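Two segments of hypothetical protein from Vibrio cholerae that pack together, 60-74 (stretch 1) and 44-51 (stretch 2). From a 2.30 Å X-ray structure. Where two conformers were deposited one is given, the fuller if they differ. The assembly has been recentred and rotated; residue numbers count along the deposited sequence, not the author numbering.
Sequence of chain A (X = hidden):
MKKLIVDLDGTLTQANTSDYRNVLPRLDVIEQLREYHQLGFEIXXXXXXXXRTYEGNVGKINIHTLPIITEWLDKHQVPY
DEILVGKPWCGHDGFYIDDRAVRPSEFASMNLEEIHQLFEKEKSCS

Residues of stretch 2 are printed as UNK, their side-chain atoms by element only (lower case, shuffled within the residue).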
# COMPACT_ATOMS: atom_id res chain seq x y z
N LYS A 60 -6.73 -10.69 -1.73
CA LYS A 60 -7.04 -11.77 -2.68
C LYS A 60 -5.99 -11.86 -3.79
O LYS A 60 -5.58 -12.96 -4.16
CB LYS A 60 -8.41 -11.55 -3.30
CG LYS A 60 -9.56 -12.23 -2.55
CD LYS A 60 -10.80 -11.36 -2.52
CE LYS A 60 -12.09 -12.19 -2.39
NZ LYS A 60 -12.14 -13.03 -1.15
N ILE A 61 -5.56 -10.72 -4.32
CA ILE A 61 -4.53 -10.68 -5.36
C ILE A 61 -3.25 -11.39 -4.91
O ILE A 61 -2.67 -12.16 -5.68
CB ILE A 61 -4.26 -9.21 -5.81
CG1 ILE A 61 -5.50 -8.65 -6.53
CG2 ILE A 61 -3.05 -9.11 -6.73
CD1 ILE A 61 -5.42 -7.16 -6.81
N ASN A 62 -2.85 -11.17 -3.65
CA ASN A 62 -1.71 -11.89 -3.05
C ASN A 62 -1.84 -13.42 -3.10
O ASN A 62 -0.84 -14.14 -3.18
CB ASN A 62 -1.48 -11.43 -1.60
CG ASN A 62 -0.82 -10.04 -1.50
OD1 ASN A 62 -0.31 -9.51 -2.48
ND2 ASN A 62 -0.85 -9.47 -0.30
N ILE A 63 -3.09 -13.91 -3.06
CA ILE A 63 -3.34 -15.36 -3.02
C ILE A 63 -3.45 -15.95 -4.40
O ILE A 63 -2.83 -16.97 -4.71
CB ILE A 63 -4.66 -15.71 -2.24
CG1 ILE A 63 -4.59 -15.28 -0.77
CG2 ILE A 63 -4.96 -17.22 -2.31
CD1 ILE A 63 -5.95 -15.39 -0.07
N HIS A 64 -4.26 -15.31 -5.24
CA HIS A 64 -4.66 -15.93 -6.50
C HIS A 64 -3.84 -15.48 -7.69
O HIS A 64 -3.70 -16.22 -8.66
CB HIS A 64 -6.14 -15.65 -6.76
CG HIS A 64 -7.06 -16.30 -5.77
ND1 HIS A 64 -7.90 -15.59 -4.95
CD2 HIS A 64 -7.24 -17.61 -5.46
CE1 HIS A 64 -8.59 -16.43 -4.19
NE2 HIS A 64 -8.20 -17.66 -4.47
N THR A 65 -3.30 -14.26 -7.62
CA THR A 65 -2.63 -13.62 -8.76
C THR A 65 -1.11 -13.76 -8.74
O THR A 65 -0.50 -14.09 -9.75
CB THR A 65 -3.01 -12.14 -8.82
OG1 THR A 65 -4.42 -12.01 -8.66
CG2 THR A 65 -2.74 -11.60 -10.20
N LEU A 66 -0.49 -13.50 -7.58
CA LEU A 66 0.98 -13.50 -7.46
C LEU A 66 1.65 -14.81 -7.86
O LEU A 66 2.60 -14.75 -8.64
CB LEU A 66 1.46 -13.03 -6.08
CG LEU A 66 2.10 -11.64 -6.00
CD1 LEU A 66 2.38 -11.26 -4.52
CD2 LEU A 66 3.41 -11.49 -6.84
N PRO A 67 1.20 -15.97 -7.37
CA PRO A 67 1.79 -17.25 -7.81
C PRO A 67 1.90 -17.40 -9.33
O PRO A 67 2.97 -17.77 -9.80
CB PRO A 67 0.85 -18.31 -7.21
CG PRO A 67 0.28 -17.64 -6.00
CD PRO A 67 0.12 -16.18 -6.38
N ILE A 68 0.83 -17.11 -10.07
CA ILE A 68 0.82 -17.27 -11.53
C ILE A 68 1.73 -16.29 -12.24
O ILE A 68 2.32 -16.64 -13.26
CB ILE A 68 -0.63 -17.20 -12.08
CG1 ILE A 68 -1.30 -18.55 -11.89
CG2 ILE A 68 -0.67 -16.82 -13.57
CD1 ILE A 68 -2.82 -18.48 -11.87
N ILE A 69 1.87 -15.08 -11.69
CA ILE A 69 2.83 -14.12 -12.23
C ILE A 69 4.26 -14.65 -12.13
O ILE A 69 4.99 -14.67 -13.12
CB ILE A 69 2.71 -12.76 -11.51
CG1 ILE A 69 1.37 -12.09 -11.83
CG2 ILE A 69 3.92 -11.84 -11.82
CD1 ILE A 69 1.07 -10.91 -10.93
N THR A 70 4.66 -15.07 -10.93
CA THR A 70 6.04 -15.50 -10.72
C THR A 70 6.36 -16.72 -11.56
O THR A 70 7.36 -16.75 -12.27
CB THR A 70 6.33 -15.74 -9.22
OG1 THR A 70 5.74 -16.98 -8.80
CG2 THR A 70 5.65 -14.68 -8.36
N GLU A 71 5.48 -17.71 -11.50
CA GLU A 71 5.59 -18.90 -12.33
C GLU A 71 5.81 -18.53 -13.81
O GLU A 71 6.66 -19.04 -14.44
CB GLU A 71 4.33 -19.79 -12.16
CG GLU A 71 4.41 -21.07 -12.98
CD GLU A 71 3.09 -21.83 -12.99
OE1 GLU A 71 2.15 -21.38 -13.69
OE2 GLU A 71 3.02 -22.88 -12.31
N TRP A 72 5.00 -17.60 -14.33
CA TRP A 72 5.11 -17.17 -15.72
C TRP A 72 6.43 -16.45 -16.01
O TRP A 72 7.08 -16.73 -17.02
CB TRP A 72 3.91 -16.30 -16.10
CG TRP A 72 3.83 -15.99 -17.56
CD1 TRP A 72 3.12 -16.69 -18.51
CD2 TRP A 72 4.47 -14.91 -18.25
NE1 TRP A 72 3.27 -16.10 -19.74
CE2 TRP A 72 4.09 -15.00 -19.62
CE3 TRP A 72 5.30 -13.84 -17.86
CZ2 TRP A 72 4.54 -14.08 -20.59
CZ3 TRP A 72 5.74 -12.93 -18.82
CH2 TRP A 72 5.35 -13.05 -20.17
N LEU A 73 6.81 -15.55 -15.12
CA LEU A 73 8.08 -14.84 -15.25
C LEU A 73 9.24 -15.83 -15.29
O LEU A 73 10.08 -15.76 -16.19
CB LEU A 73 8.25 -13.78 -14.14
CG LEU A 73 7.29 -12.57 -14.18
CD1 LEU A 73 7.21 -11.89 -12.85
CD2 LEU A 73 7.69 -11.56 -15.23
N ASP A 74 9.27 -16.78 -14.34
CA ASP A 74 10.29 -17.85 -14.32
C ASP A 74 10.34 -18.71 -15.59
O ASP A 74 11.42 -18.99 -16.12
CB ASP A 74 10.11 -18.76 -13.11
CG ASP A 74 10.34 -18.03 -11.79
OD1 ASP A 74 10.95 -16.94 -11.80
OD2 ASP A 74 9.94 -18.47 -10.69
N UNK A 44 11.65 -3.84 -11.91
CA UNK A 44 10.47 -3.93 -11.04
C UNK A 44 9.22 -4.19 -11.88
O UNK A 44 8.80 -3.33 -12.66
c UNK A 44 9.00 -2.70 -9.34
c UNK A 44 10.29 -2.63 -10.18
c UNK A 44 11.51 -2.36 -9.29
N UNK A 45 8.62 -5.36 -11.73
CA UNK A 45 7.37 -5.65 -12.38
C UNK A 45 6.25 -5.05 -11.50
O UNK A 45 6.16 -5.36 -10.32
c UNK A 45 8.45 -7.87 -13.08
c UNK A 45 8.93 -7.48 -14.46
c UNK A 45 5.94 -7.50 -13.45
c UNK A 45 7.18 -7.19 -12.58
N UNK A 46 5.43 -4.18 -12.08
CA UNK A 46 4.39 -3.47 -11.36
C UNK A 46 3.13 -3.69 -12.16
O UNK A 46 3.12 -3.40 -13.35
o UNK A 46 4.16 -1.30 -10.26
c UNK A 46 4.73 -1.98 -11.36
N UNK A 47 2.08 -4.22 -11.56
CA UNK A 47 0.91 -4.60 -12.35
C UNK A 47 -0.40 -4.37 -11.63
O UNK A 47 -0.50 -4.57 -10.42
c UNK A 47 1.02 -6.08 -12.80
c UNK A 47 1.18 -7.01 -11.58
o UNK A 47 -0.22 -6.51 -13.39
N UNK A 48 -1.41 -3.97 -12.41
CA UNK A 48 -2.81 -3.86 -11.95
C UNK A 48 -3.62 -5.17 -12.12
O UNK A 48 -4.84 -5.17 -11.89
c UNK A 48 -3.50 -2.72 -12.67
N UNK A 49 -2.95 -6.25 -12.52
CA UNK A 49 -3.64 -7.52 -12.81
C UNK A 49 -4.54 -7.98 -11.68
O UNK A 49 -4.11 -8.01 -10.53
c UNK A 49 -2.64 -8.64 -13.13
n UNK A 49 -1.61 -10.97 -15.00
c UNK A 49 -2.39 -11.11 -13.77
c UNK A 49 -3.33 -9.95 -13.53
n UNK A 49 -0.41 -12.91 -14.65
c UNK A 49 -0.68 -11.84 -15.39
n UNK A 49 -0.02 -11.63 -16.52
N UNK A 50 -5.78 -8.33 -12.02
CA UNK A 50 -6.80 -8.76 -11.07
C UNK A 50 -7.35 -7.70 -10.09
O UNK A 50 -8.12 -8.03 -9.17
c UNK A 50 -6.40 -10.05 -10.34
n UNK A 50 -5.86 -12.36 -10.77
c UNK A 50 -6.46 -11.28 -11.23
o UNK A 50 -7.06 -11.26 -12.32
N UNK A 51 -6.99 -6.43 -10.30
CA UNK A 51 -7.58 -5.33 -9.57
C UNK A 51 -9.06 -5.18 -9.93
O UNK A 51 -9.89 -4.90 -9.09
s UNK A 51 -5.60 -2.84 -7.67
c UNK A 51 -6.88 -3.99 -9.77
c UNK A 51 -5.51 -3.92 -9.10
c UNK A 51 -5.70 -4.10 -6.39
O HOH W 1 -1.51 -13.83 -12.26

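Position 44 carries three side-chain carbons, one bearing the other two, and touches nothing on stretch 1. A fork at CB with two single-carbon arms is valine, V44. It lies buried on the strand, and a beta-branched apolar side chain suits such a place.

Position 45 has four carbons, forked at the first, with one arm two carbons long; they pack on L73. This is isoleucine, I45. Its CB points toward stretch 1, and its CG1 lies 4.2 Å from CD1 of L73, an apolar contact between buried side chains.

Position 46 shows one carbon and then one oxygen, out of reach of stretch 1 as the alternation of a strand would lead one to expect. It is serine, S46, small enough to fit a buried strand site.

At position 47 one carbon, carrying an oxygen and a carbon, points toward I69, so the residue is threonine, T47. The fork serves two purposes: CG2 approaches CD1 of I69 at 4.0 Å, while OG1 accepts a hydrogen bond from the backbone N of position 49, 2.9 Å away.

Position 48 has a single side-chain carbon, pointing away from stretch 1. This is alanine, A48, a small residue at a partly exposed site. It begins a type II turn with a 3.0 Å hydrogen bond from N of position 51 to O of A48.

Position 49 has three carbons, a nitrogen, then a carbon carrying two more nitrogens, and reaches T65, I68 and I69: the guanidinium of arginine, R49. The CB points sideways, but the long chain, t at chi1 and chi2 and m at chi3, brings its end nearer stretch 1. CD lies 3.6 Å from CG2 of T65, and NH1 is 3.4 Å from CG1 of I69. NH1 also donates to a water at 2.8 Å, which in turn donates to the backbone O of T65 at 2.7 Å.

Position 50 has two carbons, the second carrying one oxygen and one nitrogen, and meets T65 and I61: asparagine, N50. Its phi/psi of 68/9° is left-handed, a conformation asparagine tolerates well. ND2 donates to OG1 of T65 over 2.6 Å, nearly straight at 166°.

Position 51 is an unbranched chain of two carbons, a sulfur and a carbon, ending against I61: methionine, M51. Although its CB points away, its flexible chain returns CE to within 3.1 Å of CD1 of I61, a very close apolar contact.

The contact thus changes character along its length. I45 and T47 meet L73 and I69 through carbon, whereas R49 and N50 add polar links to T65, one through water and one direct, and M51 packs on I61.

Stretch 2 (44-51) VISTARNM
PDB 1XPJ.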